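Local coordinates for FrnE protein (Deinococcus radiodurans, PDB 5CO3), which probably acts as a cytoplasmic thiol-disulfide oxidoreductase of the DsbA-like thioredoxin family, at residues I12-W17 against F194-K199; I16-A21 against V47-F52; F52-S57 against T189-F194. All blocks are in the same frame, centred on the assembly; numbering follows the deposited sequence. Where two conformers were deposited one is given.

Contact 1 of 3, residues I12-W17 against F194-K199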
ATOM      1  N   ILE A  12     -11.606  -8.906 -10.803  1.00 49.09           N
ATOM      2  CA  ILE A  12     -11.182  -9.210  -9.446  1.00 49.84           C
ATOM      3  C   ILE A  12     -10.683  -7.937  -8.784  1.00 45.93           C
ATOM      4  O   ILE A  12      -9.765  -7.301  -9.286  1.00 36.86           O
ATOM      5  CB  ILE A  12     -10.063 -10.258  -9.419  1.00 47.22           C
ATOM      6  CG1 ILE A  12     -10.581 -11.610  -9.900  1.00 51.02           C
ATOM      7  CG2 ILE A  12      -9.488 -10.387  -8.022  1.00 51.81           C
ATOM      8  CD1 ILE A  12      -9.471 -12.591 -10.138  1.00 52.59           C
ATOM      9  N   ARG A  13     -11.293  -7.558  -7.668  1.00 42.70           N
ATOM     10  CA  ARG A  13     -10.854  -6.377  -6.946  1.00 43.49           C
ATOM     11  C   ARG A  13      -9.861  -6.759  -5.858  1.00 40.74           C
ATOM     12  O   ARG A  13     -10.101  -7.676  -5.076  1.00 44.55           O
ATOM     13  CB  ARG A  13     -12.041  -5.630  -6.337  1.00 47.90           C
ATOM     14  CG  ARG A  13     -11.631  -4.537  -5.360  1.00 55.29           C
ATOM     15  CD  ARG A  13     -12.688  -3.457  -5.300  1.00 66.79           C
ATOM     16  NE  ARG A  13     -13.011  -3.065  -3.931  1.00 77.07           N
ATOM     17  CZ  ARG A  13     -13.807  -3.758  -3.122  1.00 82.70           C
ATOM     18  NH1 ARG A  13     -14.344  -4.902  -3.530  1.00 83.55           N
ATOM     19  NH2 ARG A  13     -14.043  -3.322  -1.892  1.00 84.01           N
ATOM     20  N   VAL A  14      -8.737  -6.059  -5.824  1.00 34.00           N
ATOM     21  CA  VAL A  14      -7.783  -6.220  -4.741  1.00 29.88           C
ATOM     22  C   VAL A  14      -7.664  -4.903  -4.010  1.00 39.08           C
ATOM     23  O   VAL A  14      -7.223  -3.911  -4.589  1.00 41.42           O
ATOM     24  CB  VAL A  14      -6.401  -6.656  -5.242  1.00 28.80           C
ATOM     25  CG1 VAL A  14      -5.432  -6.798  -4.083  1.00 29.09           C
ATOM     26  CG2 VAL A  14      -6.516  -7.980  -6.017  1.00 34.06           C
ATOM     27  N   ASP A  15      -8.076  -4.898  -2.746  1.00 33.23           N
ATOM     28  CA  ASP A  15      -7.921  -3.729  -1.884  1.00 32.11           C
ATOM     29  C   ASP A  15      -6.703  -3.876  -0.998  1.00 31.74           C
ATOM     30  O   ASP A  15      -6.565  -4.872  -0.289  1.00 38.19           O
ATOM     31  CB  ASP A  15      -9.174  -3.539  -1.030  1.00 37.26           C
ATOM     32  CG  ASP A  15     -10.374  -3.220  -1.860  1.00 38.33           C
ATOM     33  OD1 ASP A  15     -10.474  -2.057  -2.297  1.00 40.64           O
ATOM     34  OD2 ASP A  15     -11.198  -4.134  -2.111  1.00 43.72           O
ATOM     35  N   ILE A  16      -5.809  -2.892  -1.032  1.00 32.24           N
ATOM     36  CA  ILE A  16      -4.589  -2.993  -0.248  1.00 28.64           C
ATOM     37  C   ILE A  16      -4.441  -1.810   0.691  1.00 33.26           C
ATOM     38  O   ILE A  16      -4.378  -0.655   0.257  1.00 35.14           O
ATOM     39  CB  ILE A  16      -3.338  -3.087  -1.137  1.00 28.55           C
ATOM     40  CG1 ILE A  16      -3.549  -4.119  -2.250  1.00 33.82           C
ATOM     41  CG2 ILE A  16      -2.122  -3.456  -0.295  1.00 30.48           C
ATOM     42  CD1 ILE A  16      -2.390  -4.210  -3.210  1.00 33.54           C
ATOM     43  N   TRP A  17      -4.386  -2.107   1.983  1.00 33.00           N
ATOM     44  CA  TRP A  17      -4.079  -1.078   2.975  1.00 27.06           C
ATOM     45  C   TRP A  17      -2.578  -1.040   3.210  1.00 31.04           C
ATOM     46  O   TRP A  17      -1.922  -2.073   3.334  1.00 30.62           O
ATOM     47  CB  TRP A  17      -4.835  -1.336   4.276  1.00 30.53           C
ATOM     48  CG  TRP A  17      -6.226  -0.756   4.272  1.00 30.31           C
ATOM     49  CD1 TRP A  17      -6.607   0.461   4.759  1.00 30.32           C
ATOM     50  CD2 TRP A  17      -7.409  -1.365   3.744  1.00 38.81           C
ATOM     51  NE1 TRP A  17      -7.956   0.647   4.575  1.00 32.00           N
ATOM     52  CE2 TRP A  17      -8.475  -0.463   3.956  1.00 37.26           C
ATOM     53  CE3 TRP A  17      -7.673  -2.587   3.119  1.00 36.48           C
ATOM     54  CZ2 TRP A  17      -9.781  -0.743   3.558  1.00 40.14           C
ATOM     55  CZ3 TRP A  17      -8.977  -2.867   2.731  1.00 41.79           C
ATOM     56  CH2 TRP A  17     -10.011  -1.947   2.951  1.00 40.09           C
ATOM     57  N   PHE A 194      -3.951  -7.259   2.428  1.00 34.27           N
ATOM     58  CA  PHE A 194      -4.641  -7.474   1.161  1.00 36.65           C
ATOM     59  C   PHE A 194      -6.056  -8.004   1.347  1.00 36.05           C
ATOM     60  O   PHE A 194      -6.300  -8.903   2.156  1.00 39.01           O
ATOM     61  CB  PHE A 194      -3.870  -8.466   0.286  1.00 32.56           C
ATOM     62  CG  PHE A 194      -2.459  -8.068  -0.002  1.00 29.69           C
ATOM     63  CD1 PHE A 194      -1.453  -8.298   0.926  1.00 29.87           C
ATOM     64  CD2 PHE A 194      -2.124  -7.488  -1.212  1.00 32.38           C
ATOM     65  CE1 PHE A 194      -0.149  -7.954   0.658  1.00 30.21           C
ATOM     66  CE2 PHE A 194      -0.823  -7.144  -1.492  1.00 28.46           C
ATOM     67  CZ  PHE A 194       0.177  -7.379  -0.552  1.00 30.02           C
ATOM     68  N   VAL A 195      -6.995  -7.443   0.594  1.00 35.26           N
ATOM     69  CA  VAL A 195      -8.343  -7.981   0.538  1.00 41.88           C
ATOM     70  C   VAL A 195      -8.647  -8.305  -0.917  1.00 39.44           C
ATOM     71  O   VAL A 195      -8.544  -7.437  -1.790  1.00 35.86           O
ATOM     72  CB  VAL A 195      -9.386  -7.006   1.104  1.00 44.05           C
ATOM     73  CG1 VAL A 195     -10.781  -7.576   0.931  1.00 47.48           C
ATOM     74  CG2 VAL A 195      -9.099  -6.727   2.567  1.00 45.88           C
ATOM     75  N   LEU A 196      -8.982  -9.562  -1.181  1.00 39.79           N
ATOM     76  CA  LEU A 196      -9.237 -10.002  -2.542  1.00 42.12           C
ATOM     77  C   LEU A 196     -10.707 -10.395  -2.727  1.00 44.95           C
ATOM     78  O   LEU A 196     -11.280 -11.161  -1.937  1.00 45.21           O
ATOM     79  CB  LEU A 196      -8.311 -11.168  -2.906  1.00 42.07           C
ATOM     80  CG  LEU A 196      -6.798 -10.924  -2.941  1.00 43.17           C
ATOM     81  CD1 LEU A 196      -6.131 -11.148  -1.582  1.00 39.00           C
ATOM     82  CD2 LEU A 196      -6.157 -11.812  -3.992  1.00 40.77           C
ATOM     83  N   GLY A 197     -11.332  -9.830  -3.757  1.00 43.97           N
ATOM     84  CA  GLY A 197     -12.722 -10.129  -4.064  1.00 50.30           C
ATOM     85  C   GLY A 197     -13.691  -9.754  -2.956  1.00 52.25           C
ATOM     86  O   GLY A 197     -14.810 -10.271  -2.892  1.00 52.67           O
ATOM     87  N   GLY A 198     -13.250  -8.863  -2.071  1.00 50.43           N
ATOM     88  CA  GLY A 198     -14.073  -8.380  -0.977  1.00 49.21           C
ATOM     89  C   GLY A 198     -14.346  -9.444   0.065  1.00 49.79           C
ATOM     90  O   GLY A 198     -15.134  -9.239   0.984  1.00 62.79           O
ATOM     91  N   LYS A 199     -13.676 -10.583  -0.071  1.00 54.30           N
ATOM     92  CA  LYS A 199     -13.975 -11.751   0.744  1.00 58.45           C
ATOM     93  C   LYS A 199     -12.748 -12.271   1.484  1.00 53.70           C
ATOM     94  O   LYS A 199     -12.833 -12.639   2.657  1.00 56.49           O
ATOM     95  CB  LYS A 199     -14.559 -12.865  -0.134  1.00 60.79           C
ATOM     96  CG  LYS A 199     -14.909 -14.130   0.626  1.00 71.90           C
ATOM     97  CD  LYS A 199     -15.117 -15.315  -0.304  1.00 77.20           C
ATOM     98  CE  LYS A 199     -16.080 -15.000  -1.433  1.00 81.15           C
ATOM     99  NZ  LYS A 199     -16.277 -16.186  -2.318  1.00 81.05           N
TER
HETATM  100  O   HOH W   1     -11.274  -6.706  -2.298  1.00 39.97           O
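Ile16 sets CG1 anti to its carbonyl carbon (chi1 -47°), and Phe194 does the same with CG (chi1 -57°). Both residues face the same side of the sheet, and these torsions lay the side chains alongside each other. Ile16 CD1 reaches Phe194 CE2 at 3.7 Å, while Ile16 CG2 lies over one face of the ring, toward its rim. Val14 CG1 comes up at the ring edge, and Val14 CG2 meets Leu196 CG at 4.3 Å.

Strand 12-18 is an inner strand of the thioredoxin-like sheet, and 193-196 is its antiparallel neighbour. Asp15 and Val195 form a hydrogen-bonded pair, with Asp15 N to Val195 O and Val195 N to Asp15 O both 2.8 Å. Past the strand end, Gly197 N donates to Arg13 O at 2.8 Å and 165°. Gly197 and Gly198 both have positive phi where the chain turns toward strand 200-203. Gly198 N donates to a water at 2.9 Å. Val195 CG2 touches Trp17 CZ3 at 3.9 Å.

The backbone bonds fix the pairing, but the faces differ in chemistry. The Val14, Ile16, Phe194 and Leu196 face is apolar, under helix 208-222. The face of Asp15, Trp17 and Val195 is mixed, and its buried carboxylate is held by His50.

Contact 2 of 3, residues I16-A21 against V47-F52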
ATOM      1  N   ILE A  16      -5.809  -2.892  -1.032  1.00 32.24           N
ATOM      2  CA  ILE A  16      -4.589  -2.993  -0.248  1.00 28.64           C
ATOM      3  C   ILE A  16      -4.441  -1.810   0.691  1.00 33.26           C
ATOM      4  O   ILE A  16      -4.378  -0.655   0.257  1.00 35.14           O
ATOM      5  CB  ILE A  16      -3.338  -3.087  -1.137  1.00 28.55           C
ATOM      6  CG1 ILE A  16      -3.549  -4.119  -2.250  1.00 33.82           C
ATOM      7  CG2 ILE A  16      -2.122  -3.456  -0.295  1.00 30.48           C
ATOM      8  CD1 ILE A  16      -2.390  -4.210  -3.210  1.00 33.54           C
ATOM      9  N   TRP A  17      -4.386  -2.107   1.983  1.00 33.00           N
ATOM     10  CA  TRP A  17      -4.079  -1.078   2.975  1.00 27.06           C
ATOM     11  C   TRP A  17      -2.578  -1.040   3.210  1.00 31.04           C
ATOM     12  O   TRP A  17      -1.922  -2.073   3.334  1.00 30.62           O
ATOM     13  CB  TRP A  17      -4.835  -1.336   4.276  1.00 30.53           C
ATOM     14  CG  TRP A  17      -6.226  -0.756   4.272  1.00 30.31           C
ATOM     15  CD1 TRP A  17      -6.607   0.461   4.759  1.00 30.32           C
ATOM     16  CD2 TRP A  17      -7.409  -1.365   3.744  1.00 38.81           C
ATOM     17  NE1 TRP A  17      -7.956   0.647   4.575  1.00 32.00           N
ATOM     18  CE2 TRP A  17      -8.475  -0.463   3.956  1.00 37.26           C
ATOM     19  CE3 TRP A  17      -7.673  -2.587   3.119  1.00 36.48           C
ATOM     20  CZ2 TRP A  17      -9.781  -0.743   3.558  1.00 40.14           C
ATOM     21  CZ3 TRP A  17      -8.977  -2.867   2.731  1.00 41.79           C
ATOM     22  CH2 TRP A  17     -10.011  -1.947   2.951  1.00 40.09           C
ATOM     23  N   SER A  18      -2.028   0.168   3.268  1.00 28.09           N
ATOM     24  CA  SER A  18      -0.590   0.313   3.273  1.00 26.07           C
ATOM     25  C   SER A  18      -0.226   1.669   3.872  1.00 25.77           C
ATOM     26  O   SER A  18      -1.012   2.607   3.772  1.00 27.40           O
ATOM     27  CB  SER A  18      -0.053   0.189   1.855  1.00 28.26           C
ATOM     28  OG  SER A  18       1.339   0.364   1.824  1.00 30.33           O
ATOM     29  N   ASP A  19       0.944   1.743   4.499  1.00 29.28           N
ATOM     30  CA  ASP A  19       1.520   3.023   4.901  1.00 25.84           C
ATOM     31  C   ASP A  19       2.843   3.233   4.191  1.00 24.10           C
ATOM     32  O   ASP A  19       3.636   2.309   4.015  1.00 25.36           O
ATOM     33  CB  ASP A  19       1.731   3.108   6.420  1.00 25.54           C
ATOM     34  CG  ASP A  19       1.924   4.552   6.912  1.00 33.21           C
ATOM     35  OD1 ASP A  19       1.823   5.502   6.098  1.00 24.39           O
ATOM     36  OD2 ASP A  19       2.152   4.730   8.119  1.00 27.54           O
ATOM     37  N   ILE A  20       3.056   4.479   3.782  1.00 25.58           N
ATOM     38  CA  ILE A  20       4.296   4.880   3.132  0.61 24.03           C
ATOM     39  C   ILE A  20       5.478   4.662   4.069  1.00 22.70           C
ATOM     40  O   ILE A  20       6.585   4.341   3.619  1.00 22.98           O
ATOM     41  CB  ILE A  20       4.222   6.357   2.683  0.61 22.08           C
ATOM     42  CG1 ILE A  20       3.196   6.494   1.559  0.61 24.97           C
ATOM     43  CG2 ILE A  20       5.580   6.874   2.226  0.61 23.75           C
ATOM     44  CD1 ILE A  20       2.231   7.613   1.727  0.61 26.77           C
ATOM     45  N   ALA A  21       5.235   4.785   5.370  1.00 22.63           N
ATOM     46  CA  ALA A  21       6.318   4.616   6.345  1.00 23.47           C
ATOM     47  C   ALA A  21       6.659   3.159   6.668  1.00 24.09           C
ATOM     48  O   ALA A  21       7.554   2.908   7.468  1.00 24.62           O
ATOM     49  CB  ALA A  21       5.976   5.372   7.652  1.00 23.34           C
ATOM     50  N   VAL A  47      -6.639  -3.045  -8.787  1.00 35.51           N
ATOM     51  CA  VAL A  47      -5.944  -2.767  -7.532  1.00 34.40           C
ATOM     52  C   VAL A  47      -6.345  -1.391  -7.013  1.00 41.33           C
ATOM     53  O   VAL A  47      -6.252  -0.398  -7.733  1.00 39.36           O
ATOM     54  CB  VAL A  47      -4.407  -2.849  -7.700  1.00 37.41           C
ATOM     55  CG1 VAL A  47      -3.697  -2.560  -6.378  1.00 45.25           C
ATOM     56  CG2 VAL A  47      -4.007  -4.212  -8.238  1.00 38.82           C
ATOM     57  N   VAL A  48      -6.820  -1.351  -5.771  1.00 38.72           N
ATOM     58  CA  VAL A  48      -7.195  -0.104  -5.112  1.00 39.26           C
ATOM     59  C   VAL A  48      -6.378   0.059  -3.836  1.00 40.44           C
ATOM     60  O   VAL A  48      -6.488  -0.759  -2.920  1.00 42.89           O
ATOM     61  CB  VAL A  48      -8.701  -0.066  -4.766  1.00 39.59           C
ATOM     62  CG1 VAL A  48      -9.047   1.187  -3.944  1.00 39.96           C
ATOM     63  CG2 VAL A  48      -9.535  -0.131  -6.029  1.00 39.47           C
ATOM     64  N   TRP A  49      -5.548   1.098  -3.772  1.00 37.08           N
ATOM     65  CA  TRP A  49      -4.781   1.342  -2.560  1.00 36.32           C
ATOM     66  C   TRP A  49      -5.660   2.083  -1.556  1.00 35.21           C
ATOM     67  O   TRP A  49      -6.511   2.901  -1.930  1.00 36.34           O
ATOM     68  CB  TRP A  49      -3.486   2.124  -2.863  1.00 35.47           C
ATOM     69  CG  TRP A  49      -2.499   1.307  -3.672  1.00 39.15           C
ATOM     70  CD1 TRP A  49      -2.398   1.257  -5.035  1.00 33.71           C
ATOM     71  CD2 TRP A  49      -1.505   0.396  -3.163  1.00 39.96           C
ATOM     72  NE1 TRP A  49      -1.395   0.378  -5.406  1.00 32.60           N
ATOM     73  CE2 TRP A  49      -0.833  -0.161  -4.275  1.00 34.38           C
ATOM     74  CE3 TRP A  49      -1.111   0.010  -1.874  1.00 38.10           C
ATOM     75  CZ2 TRP A  49       0.204  -1.099  -4.140  1.00 34.65           C
ATOM     76  CZ3 TRP A  49      -0.081  -0.916  -1.739  1.00 34.03           C
ATOM     77  CH2 TRP A  49       0.562  -1.462  -2.867  1.00 37.67           C
ATOM     78  N   HIS A  50      -5.476   1.751  -0.285  1.00 37.38           N
ATOM     79  CA  HIS A  50      -6.186   2.407   0.803  1.00 34.18           C
ATOM     80  C   HIS A  50      -5.186   2.923   1.814  1.00 32.52           C
ATOM     81  O   HIS A  50      -4.144   2.303   2.046  1.00 32.99           O
ATOM     82  CB  HIS A  50      -7.168   1.457   1.484  1.00 37.58           C
ATOM     83  CG  HIS A  50      -8.270   0.981   0.590  1.00 38.85           C
ATOM     84  ND1 HIS A  50      -9.496   1.603   0.523  1.00 45.13           N
ATOM     85  CD2 HIS A  50      -8.321  -0.054  -0.281  1.00 38.94           C
ATOM     86  CE1 HIS A  50     -10.260   0.968  -0.350  1.00 44.32           C
ATOM     87  NE2 HIS A  50      -9.569  -0.039  -0.854  1.00 41.60           N
ATOM     88  N   SER A  51      -5.513   4.066   2.403  1.00 33.66           N
ATOM     89  CA  SER A  51      -4.633   4.727   3.357  1.00 33.77           C
ATOM     90  C   SER A  51      -4.606   4.022   4.699  1.00 33.39           C
ATOM     91  O   SER A  51      -5.639   3.597   5.220  1.00 36.28           O
ATOM     92  CB  SER A  51      -5.060   6.181   3.555  1.00 35.02           C
ATOM     93  OG  SER A  51      -5.201   6.844   2.317  1.00 37.00           O
ATOM     94  N   PHE A  52      -3.407   3.914   5.255  1.00 30.00           N
ATOM     95  CA  PHE A  52      -3.216   3.405   6.599  1.00 34.08           C
ATOM     96  C   PHE A  52      -2.048   4.179   7.189  1.00 28.37           C
ATOM     97  O   PHE A  52      -1.039   4.391   6.509  1.00 29.08           O
ATOM     98  CB  PHE A  52      -2.932   1.906   6.590  1.00 32.49           C
ATOM     99  CG  PHE A  52      -2.978   1.264   7.949  1.00 35.44           C
ATOM    100  CD1 PHE A  52      -1.888   1.338   8.801  1.00 36.40           C
ATOM    101  CD2 PHE A  52      -4.100   0.559   8.362  1.00 34.44           C
ATOM    102  CE1 PHE A  52      -1.922   0.738  10.042  1.00 37.33           C
ATOM    103  CE2 PHE A  52      -4.136  -0.046   9.600  1.00 37.06           C
ATOM    104  CZ  PHE A  52      -3.044   0.052  10.445  1.00 43.65           C
TER
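The beta-alpha-beta unit of the thioredoxin fold, strand 12-18, helix 23-38 and strand 45-51, brings Ile16 and Trp17 beside Trp49 and His50 in parallel pairing. Ile16 N donates to Val48 O at 2.9 Å, His50 N to Ile16 O at 2.7 Å, and Ser18 N to His50 O at 3.2 Å. Beyond these, Phe52 N to Ser18 O is a weak bond as the strands end.

On one face the indole of Trp17 lies over His50. His50 CG is anti to the carbonyl carbon (chi1 -64°), which helps to lay the imidazole along the indole. The six-membered ring of Trp17 stacks face-to-face on it, with centroids 4.2 Å apart and planes at 17°. The CH-pi contact is closer: His50 CB sits 3.3 Å from the centroid of the Trp17 five-membered ring, almost on its normal. Asp15 OD1 binds His50 NE2 and Asp179 OD1 binds ND1, so the imidazole is held at both nitrogens.

On the other face Ile16 and Trp49 point the same way. Ile16 CG2 meets Trp49 CZ3 at 3.6 Å, and Ile16 CD1 lies over the six-membered ring. Ser18 CB approaches the edge of that ring. Ser18 OG bonds Lys129, and Trp49 NE1 bonds Asp126.

Helix 173-186 lies against the Trp17 face, through Gln182, Ala183 and Leu186, while helix 125-137 meets the Trp49 face through Lys129.

Contact 3 of 3, residues F52-S57 against T189-F194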
ATOM      1  N   PHE A  52      -3.407   3.914   5.255  1.00 30.00           N
ATOM      2  CA  PHE A  52      -3.216   3.405   6.599  1.00 34.08           C
ATOM      3  C   PHE A  52      -2.048   4.179   7.189  1.00 28.37           C
ATOM      4  O   PHE A  52      -1.039   4.391   6.509  1.00 29.08           O
ATOM      5  CB  PHE A  52      -2.932   1.906   6.590  1.00 32.49           C
ATOM      6  CG  PHE A  52      -2.978   1.264   7.949  1.00 35.44           C
ATOM      7  CD1 PHE A  52      -1.888   1.338   8.801  1.00 36.40           C
ATOM      8  CD2 PHE A  52      -4.100   0.559   8.362  1.00 34.44           C
ATOM      9  CE1 PHE A  52      -1.922   0.738  10.042  1.00 37.33           C
ATOM     10  CE2 PHE A  52      -4.136  -0.046   9.600  1.00 37.06           C
ATOM     11  CZ  PHE A  52      -3.044   0.052  10.445  1.00 43.65           C
ATOM     12  N   GLU A  53      -2.209   4.632   8.428  1.00 33.85           N
ATOM     13  CA  GLU A  53      -1.139   5.314   9.139  1.00 33.50           C
ATOM     14  C   GLU A  53      -0.734   4.505  10.353  1.00 38.02           C
ATOM     15  O   GLU A  53      -1.554   4.267  11.239  1.00 39.87           O
ATOM     16  CB  GLU A  53      -1.573   6.721   9.566  1.00 30.70           C
ATOM     17  CG  GLU A  53      -1.374   7.773   8.488  1.00 28.80           C
ATOM     18  CD  GLU A  53      -1.897   9.142   8.899  1.00 36.71           C
ATOM     19  OE1 GLU A  53      -1.128   9.958   9.458  1.00 38.20           O
ATOM     20  OE2 GLU A  53      -3.097   9.400   8.667  1.00 36.84           O
ATOM     21  N   LEU A  54       0.526   4.076  10.385  1.00 37.90           N
ATOM     22  CA  LEU A  54       1.060   3.400  11.561  1.00 38.74           C
ATOM     23  C   LEU A  54       0.870   4.257  12.798  1.00 36.98           C
ATOM     24  O   LEU A  54       0.555   3.751  13.867  1.00 41.54           O
ATOM     25  CB  LEU A  54       2.540   3.084  11.387  1.00 31.50           C
ATOM     26  CG  LEU A  54       2.900   2.167  10.224  1.00 37.07           C
ATOM     27  CD1 LEU A  54       4.407   1.992  10.179  1.00 33.96           C
ATOM     28  CD2 LEU A  54       2.179   0.834  10.372  1.00 41.21           C
ATOM     29  N   ASP A  55       1.064   5.561  12.644  1.00 35.90           N
ATOM     30  CA  ASP A  55       0.953   6.489  13.762  1.00 40.08           C
ATOM     31  C   ASP A  55       0.341   7.807  13.303  1.00 37.65           C
ATOM     32  O   ASP A  55       1.059   8.741  12.943  1.00 38.79           O
ATOM     33  CB  ASP A  55       2.329   6.727  14.392  1.00 42.29           C
ATOM     34  CG  ASP A  55       2.272   7.614  15.635  1.00 49.41           C
ATOM     35  OD1 ASP A  55       1.169   7.888  16.170  1.00 48.96           O
ATOM     36  OD2 ASP A  55       3.361   8.025  16.084  1.00 53.78           O
ATOM     37  N   PRO A  56      -0.995   7.880  13.311  1.00 44.63           N
ATOM     38  CA  PRO A  56      -1.740   9.062  12.869  1.00 43.37           C
ATOM     39  C   PRO A  56      -1.398  10.297  13.705  1.00 41.33           C
ATOM     40  O   PRO A  56      -1.500  11.416  13.220  1.00 43.32           O
ATOM     41  CB  PRO A  56      -3.207   8.657  13.074  1.00 46.91           C
ATOM     42  CG  PRO A  56      -3.198   7.171  13.212  1.00 49.42           C
ATOM     43  CD  PRO A  56      -1.884   6.827  13.830  1.00 46.78           C
ATOM     44  N   SER A  57      -0.975  10.096  14.943  1.00 43.77           N
ATOM     45  CA  SER A  57      -0.657  11.211  15.828  0.63 45.44           C
ATOM     46  C   SER A  57       0.824  11.576  15.783  1.00 44.86           C
ATOM     47  O   SER A  57       1.300  12.338  16.617  1.00 47.20           O
ATOM     48  CB  SER A  57      -1.056  10.879  17.261  0.63 48.92           C
ATOM     49  OG  SER A  57      -0.267   9.813  17.758  0.63 45.48           O
ATOM     50  N   THR A 189      -4.840  -4.260  11.727  1.00 46.52           N
ATOM     51  CA  THR A 189      -4.001  -3.539  12.686  1.00 50.66           C
ATOM     52  C   THR A 189      -2.536  -3.492  12.248  1.00 50.15           C
ATOM     53  O   THR A 189      -1.685  -2.927  12.942  1.00 49.66           O
ATOM     54  CB  THR A 189      -4.086  -4.169  14.094  1.00 52.15           C
ATOM     55  OG1 THR A 189      -3.615  -5.520  14.042  1.00 56.07           O
ATOM     56  CG2 THR A 189      -5.522  -4.167  14.594  1.00 59.18           C
ATOM     57  N   GLY A 190      -2.250  -4.082  11.092  1.00 43.22           N
ATOM     58  CA  GLY A 190      -0.908  -4.074  10.550  1.00 40.24           C
ATOM     59  C   GLY A 190      -0.925  -4.078   9.034  1.00 35.70           C
ATOM     60  O   GLY A 190      -1.896  -4.528   8.420  1.00 37.19           O
ATOM     61  N   VAL A 191       0.152  -3.580   8.432  1.00 33.03           N
ATOM     62  CA  VAL A 191       0.225  -3.438   6.982  1.00 33.69           C
ATOM     63  C   VAL A 191       1.509  -4.042   6.423  1.00 28.57           C
ATOM     64  O   VAL A 191       2.515  -4.126   7.117  1.00 31.80           O
ATOM     65  CB  VAL A 191       0.112  -1.950   6.567  1.00 34.49           C
ATOM     66  CG1 VAL A 191      -1.323  -1.473   6.732  1.00 34.47           C
ATOM     67  CG2 VAL A 191       1.081  -1.077   7.371  1.00 33.87           C
ATOM     68  N   PRO A 192       1.497  -4.459   5.149  1.00 27.41           N
ATOM     69  CA  PRO A 192       0.389  -4.381   4.197  1.00 26.33           C
ATOM     70  C   PRO A 192      -0.708  -5.386   4.508  1.00 32.91           C
ATOM     71  O   PRO A 192      -0.451  -6.433   5.107  1.00 32.51           O
ATOM     72  CB  PRO A 192       1.062  -4.699   2.866  1.00 23.46           C
ATOM     73  CG  PRO A 192       2.189  -5.586   3.226  1.00 29.32           C
ATOM     74  CD  PRO A 192       2.688  -5.074   4.549  1.00 27.82           C
ATOM     75  N   PHE A 193      -1.928  -5.053   4.123  1.00 32.50           N
ATOM     76  CA  PHE A 193      -3.038  -5.976   4.269  1.00 32.53           C
ATOM     77  C   PHE A 193      -3.797  -6.044   2.954  1.00 31.29           C
ATOM     78  O   PHE A 193      -4.239  -5.023   2.435  1.00 33.86           O
ATOM     79  CB  PHE A 193      -3.964  -5.553   5.416  1.00 33.64           C
ATOM     80  CG  PHE A 193      -4.900  -6.637   5.864  1.00 45.28           C
ATOM     81  CD1 PHE A 193      -6.064  -6.890   5.169  1.00 37.77           C
ATOM     82  CD2 PHE A 193      -4.605  -7.411   6.976  1.00 45.75           C
ATOM     83  CE1 PHE A 193      -6.933  -7.896   5.577  1.00 40.93           C
ATOM     84  CE2 PHE A 193      -5.461  -8.413   7.388  1.00 47.73           C
ATOM     85  CZ  PHE A 193      -6.628  -8.654   6.692  1.00 45.66           C
ATOM     86  N   PHE A 194      -3.951  -7.259   2.428  1.00 34.27           N
ATOM     87  CA  PHE A 194      -4.641  -7.474   1.161  1.00 36.65           C
ATOM     88  C   PHE A 194      -6.056  -8.004   1.347  1.00 36.05           C
ATOM     89  O   PHE A 194      -6.300  -8.903   2.156  1.00 39.01           O
ATOM     90  CB  PHE A 194      -3.870  -8.466   0.286  1.00 32.56           C
ATOM     91  CG  PHE A 194      -2.459  -8.068  -0.002  1.00 29.69           C
ATOM     92  CD1 PHE A 194      -1.453  -8.298   0.926  1.00 29.87           C
ATOM     93  CD2 PHE A 194      -2.124  -7.488  -1.212  1.00 32.38           C
ATOM     94  CE1 PHE A 194      -0.149  -7.954   0.658  1.00 30.21           C
ATOM     95  CE2 PHE A 194      -0.823  -7.144  -1.492  1.00 28.46           C
ATOM     96  CZ  PHE A 194       0.177  -7.379  -0.552  1.00 30.02           C
TER
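One face of the Phe52 ring is covered by Val191 CG1. The methyl carbon stands 3.4 Å above the ring plane, displaced toward the rim. It is 3.7 Å from the ring centroid and 22° off the normal, a CH-pi contact. Its closest ring atom is Phe52 CG, at 3.4 Å, and CD1 is almost as near. The methyl therefore sits over the part of the ring next to CB rather than over the far end. At that far end, Phe52 CZ approaches Thr189 C at 4.0 Å, obliquely to the ring. Trp17 CD1 lies at the edge of the Phe52 ring, near its plane. Phe52 CG is anti to the backbone N (chi1 -169°), and this turns the ring across the valine. Ile188 is a further neighbour of Phe52.

The second methyl of Val191 has a different partner. Val191 CG2 lies between the backbone N and the carbonyl carbon, and it meets Leu54 CD2 at 3.7 Å. The two branches of one valine thus reach two residues of the loop that follows strand 45-51.

The Val191-Pro192 peptide bond is cis. A cis-proline facing the CxxC motif is a hallmark of the thioredoxin superfamily. Here Val191 and Pro192 both touch Cys25, the second cysteine of what is probably the redox CxxC at the start of helix 23-38. A Cys22-Cys25 disulfide is known for this protein but is absent in this structure.

No hydrogen bond joins 52-57 to 189-194, and the contact is small, burying 186 Å² over both sides. The polar ties of the 52-57 loop lead to other places. Leu54 N bonds Asp19 OD2, and Glu53 forms a salt bridge with Arg177.

How the contacts relate
From the N terminus, strand 12-18 comes first and serves two contacts. Contact 2 closes the shorter loop, joining it to strand 45-51 across helix 23-38. Contact 1 closes the longest, bringing strand 193-196 to the other side of strand 12-18 after a long, mostly helical stretch that includes strand 45-51. Contact 3 opens at Phe52, where contact 2 ends. It closes before contact 1 does, so its loop falls within that of contact 1 and follows contact 2 in series. Trp17 N probably bonds Phe193 O between neighbouring strands. The loop after strand 12-18 meets the 52-57 loop, so contacts 2 and 3 adjoin near the CxxC helix.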